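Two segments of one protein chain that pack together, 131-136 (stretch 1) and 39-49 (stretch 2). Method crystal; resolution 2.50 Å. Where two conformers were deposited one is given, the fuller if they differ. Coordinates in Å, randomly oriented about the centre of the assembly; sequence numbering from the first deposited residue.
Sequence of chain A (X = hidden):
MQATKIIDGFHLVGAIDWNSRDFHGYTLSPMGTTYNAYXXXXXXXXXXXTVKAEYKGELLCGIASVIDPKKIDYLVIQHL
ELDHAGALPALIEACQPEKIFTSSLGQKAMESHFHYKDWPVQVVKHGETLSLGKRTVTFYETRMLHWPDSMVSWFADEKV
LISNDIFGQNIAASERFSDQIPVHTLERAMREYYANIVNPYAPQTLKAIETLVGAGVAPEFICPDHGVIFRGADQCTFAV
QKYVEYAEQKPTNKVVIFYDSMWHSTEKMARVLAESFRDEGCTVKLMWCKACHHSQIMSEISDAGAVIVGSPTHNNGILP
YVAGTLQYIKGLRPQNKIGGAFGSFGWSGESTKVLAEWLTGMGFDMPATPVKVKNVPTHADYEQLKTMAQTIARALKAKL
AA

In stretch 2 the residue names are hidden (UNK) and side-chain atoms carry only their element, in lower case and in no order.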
# COMPACT_ATOMS: atom_id res chain seq x y z
N SER A 131 32.29 24.74 26.80
CA SER A 131 33.18 25.77 26.27
C SER A 131 33.84 25.27 24.99
O SER A 131 34.40 24.18 24.98
CB SER A 131 34.25 26.14 27.30
OG SER A 131 35.09 27.19 26.84
N LEU A 132 33.77 26.06 23.92
CA LEU A 132 34.41 25.63 22.67
C LEU A 132 35.64 26.51 22.42
O LEU A 132 36.36 26.34 21.44
CB LEU A 132 33.44 25.67 21.51
CG LEU A 132 32.39 24.57 21.39
CD1 LEU A 132 31.68 24.29 22.70
CD2 LEU A 132 31.35 24.96 20.34
N GLY A 133 35.82 27.43 23.34
CA GLY A 133 36.83 28.47 23.36
C GLY A 133 36.17 29.82 23.62
O GLY A 133 35.67 30.09 24.71
N LYS A 134 36.14 30.67 22.60
CA LYS A 134 35.43 31.95 22.76
C LYS A 134 33.93 31.71 22.88
O LYS A 134 33.23 32.37 23.65
CB LYS A 134 35.76 32.89 21.60
CG LYS A 134 34.55 33.28 20.77
CD LYS A 134 34.92 34.03 19.50
CE LYS A 134 34.20 35.36 19.40
NZ LYS A 134 32.77 35.21 19.02
N ARG A 135 33.38 30.74 22.15
CA ARG A 135 31.93 30.53 22.27
C ARG A 135 31.63 29.47 23.31
O ARG A 135 32.49 28.65 23.64
CB ARG A 135 31.31 30.16 20.92
CG ARG A 135 31.27 31.34 19.97
CD ARG A 135 30.95 30.97 18.54
NE ARG A 135 32.09 31.11 17.64
CZ ARG A 135 32.15 32.05 16.70
NH1 ARG A 135 31.12 32.89 16.58
NH2 ARG A 135 33.19 32.17 15.88
N THR A 136 30.39 29.45 23.81
CA THR A 136 29.99 28.32 24.66
C THR A 136 28.60 27.84 24.24
O THR A 136 27.64 28.60 24.13
CB THR A 136 30.08 28.67 26.15
OG1 THR A 136 28.83 28.45 26.81
CG2 THR A 136 30.41 30.15 26.34
N UNK A 39 29.57 23.56 10.77
CA UNK A 39 30.94 23.76 11.20
C UNK A 39 31.08 25.06 11.99
O UNK A 39 30.79 26.13 11.46
c UNK A 39 33.81 22.65 11.00
c UNK A 39 31.85 23.80 9.97
c UNK A 39 34.14 24.12 8.99
c UNK A 39 33.35 23.90 10.27
N UNK A 40 31.49 24.96 13.24
CA UNK A 40 31.70 26.14 14.07
C UNK A 40 33.18 26.33 14.41
O UNK A 40 33.80 25.52 15.11
c UNK A 40 31.14 27.32 16.21
c UNK A 40 30.89 26.07 15.38
c UNK A 40 29.41 25.90 15.07
N UNK A 41 33.75 27.42 13.89
CA UNK A 41 35.14 27.75 14.15
C UNK A 41 35.33 28.43 15.50
O UNK A 41 34.88 29.56 15.66
o UNK A 41 35.92 29.82 10.37
o UNK A 41 37.71 28.54 10.23
c UNK A 41 35.66 28.68 13.05
c UNK A 41 36.04 27.91 11.79
c UNK A 41 36.60 28.83 10.72
N UNK A 42 35.98 27.73 16.42
CA UNK A 42 36.42 28.19 17.72
C UNK A 42 37.82 27.63 18.01
O UNK A 42 38.46 27.03 17.14
c UNK A 42 35.46 27.82 18.83
o UNK A 42 36.39 29.60 20.12
c UNK A 42 35.44 28.80 19.99
o UNK A 42 34.47 28.78 20.78
N UNK A 43 38.29 27.82 19.24
CA UNK A 43 39.59 27.25 19.61
C UNK A 43 39.45 25.73 19.49
O UNK A 43 40.23 25.05 18.82
o UNK A 43 38.74 31.06 20.57
o UNK A 43 40.59 30.21 19.76
c UNK A 43 39.62 30.17 20.55
c UNK A 43 39.50 29.00 21.50
c UNK A 43 40.05 27.68 20.99
N UNK A 44 38.41 25.25 20.15
CA UNK A 44 37.87 23.91 19.93
C UNK A 44 36.94 23.98 18.72
O UNK A 44 35.82 24.48 18.81
c UNK A 44 40.22 21.51 22.38
c UNK A 44 37.97 22.63 22.16
n UNK A 44 39.55 20.76 23.48
c UNK A 44 39.47 22.77 21.99
c UNK A 44 37.16 23.43 21.18
N UNK A 45 37.41 23.51 17.56
CA UNK A 45 36.57 23.63 16.37
C UNK A 45 35.60 22.46 16.27
O UNK A 45 35.98 21.29 16.37
o UNK A 45 38.03 25.00 15.01
c UNK A 45 36.47 23.62 13.87
c UNK A 45 37.40 23.72 15.07
N UNK A 46 34.32 22.79 16.09
CA UNK A 46 33.28 21.77 16.22
C UNK A 46 32.38 21.61 15.01
O UNK A 46 31.96 22.56 14.35
o UNK A 46 33.19 22.15 18.61
c UNK A 46 32.38 22.09 17.44
c UNK A 46 31.37 20.97 17.63
N UNK A 47 32.09 20.35 14.74
CA UNK A 47 31.17 19.90 13.71
C UNK A 47 29.88 19.40 14.34
O UNK A 47 29.90 18.47 15.16
c UNK A 47 30.95 17.19 11.25
c UNK A 47 31.45 18.61 11.44
c UNK A 47 31.84 18.80 12.90
c UNK A 47 30.40 19.62 11.02
N UNK A 48 28.74 19.99 13.99
CA UNK A 48 27.45 19.52 14.48
C UNK A 48 26.77 18.72 13.37
O UNK A 48 26.84 19.20 12.23
c UNK A 48 28.04 23.03 18.17
c UNK A 48 28.08 22.41 15.84
c UNK A 48 27.02 22.12 18.39
c UNK A 48 26.54 21.35 17.34
c UNK A 48 27.07 21.49 16.06
c UNK A 48 26.53 20.65 14.92
c UNK A 48 28.56 23.17 16.90
N UNK A 49 26.18 17.59 13.72
CA UNK A 49 25.52 16.68 12.79
C UNK A 49 26.57 16.05 11.87
O UNK A 49 27.77 16.30 12.02
c UNK A 49 24.48 17.39 11.94
c UNK A 49 23.55 18.31 12.70
o UNK A 49 23.38 18.06 13.92
o UNK A 49 22.99 19.27 12.11

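Position 39 carries four carbons, forked at the second, and does not reach stretch 1. The fork makes it Leu39. Position 40 has one carbon bearing two more. This short fork approaches the Arg135 side chain. It is Val40, and Val40 CG1 lies 4.2 Å from Arg135 NE. It is paired with position 46 through two backbone hydrogen bonds, its N to that O at 2.7 Å and that N to its O at 2.9 Å.

Position 41 has three carbons, the third carrying two oxygens. That is Glu41. Its CA-to-CB bond points away, but its backbone serves the contact: Arg135 NH2 donates to Glu41 O at 3.1 Å.

Position 42 has two carbons, the second carrying two oxygens. Both oxygens take backbone NH groups of stretch 1. The short acid is Asp42. Lys134 N donates to Asp42 OD1 at 2.7 Å, and Arg135 N to Asp42 OD2 at 2.6 Å.

Position 43 again has three carbons and a terminal pair of oxygens. The chain reaches Gly133 and Lys134. It is Glu43, poorly ordered. Lys134 N makes a weak hydrogen bond to Glu43 OE2 at 3.3 Å. Glu43 CG lies 3.3 Å from Gly133 CA. A CB on Gly133 would clash with Glu43 CG and Asp42 OD1, and the backbone angles there call for glycine in any case.

Position 44 has four carbons in a row ending in nitrogen. That is Lys44. Its side-chain end leads away and is bonded elsewhere in the structure. Its backbone N donates to Leu132 O at 2.7 Å.

Position 45 has one carbon carrying an oxygen and a carbon, and points away. It is Thr45, whose OG1 donates to Asp42 O at 3.0 Å, within the turn. Position 46 has the same branched set, but points toward stretch 1. It is Thr46, with OG1 3.8 Å from Leu132 CG.

Position 47 has four carbons, forked at the second, out of reach. It is Leu47. Position 48 has one carbon and a six-carbon ring, which meets Leu132 at its edge. This is Phe48. Leu132 CD2 lies 4.4 Å from Phe48 CZ. Position 49 has two carbons, the second with two oxygens, and is out of reach. It is Asp49.

The contact joins two turns, and each of its hydrogen bonds has a backbone group on at least one side. Asp42 gathers successive NH groups of stretch 1, while Leu132 O receives Lys44 N in the reverse sense. Leu132 adds an apolar contact with Phe48, and Arg135 reaches back to Glu41 O. Some 425 Å² is buried, both sides summed.

Stretch 2, residues 39-49: LVEDEKTTLFD
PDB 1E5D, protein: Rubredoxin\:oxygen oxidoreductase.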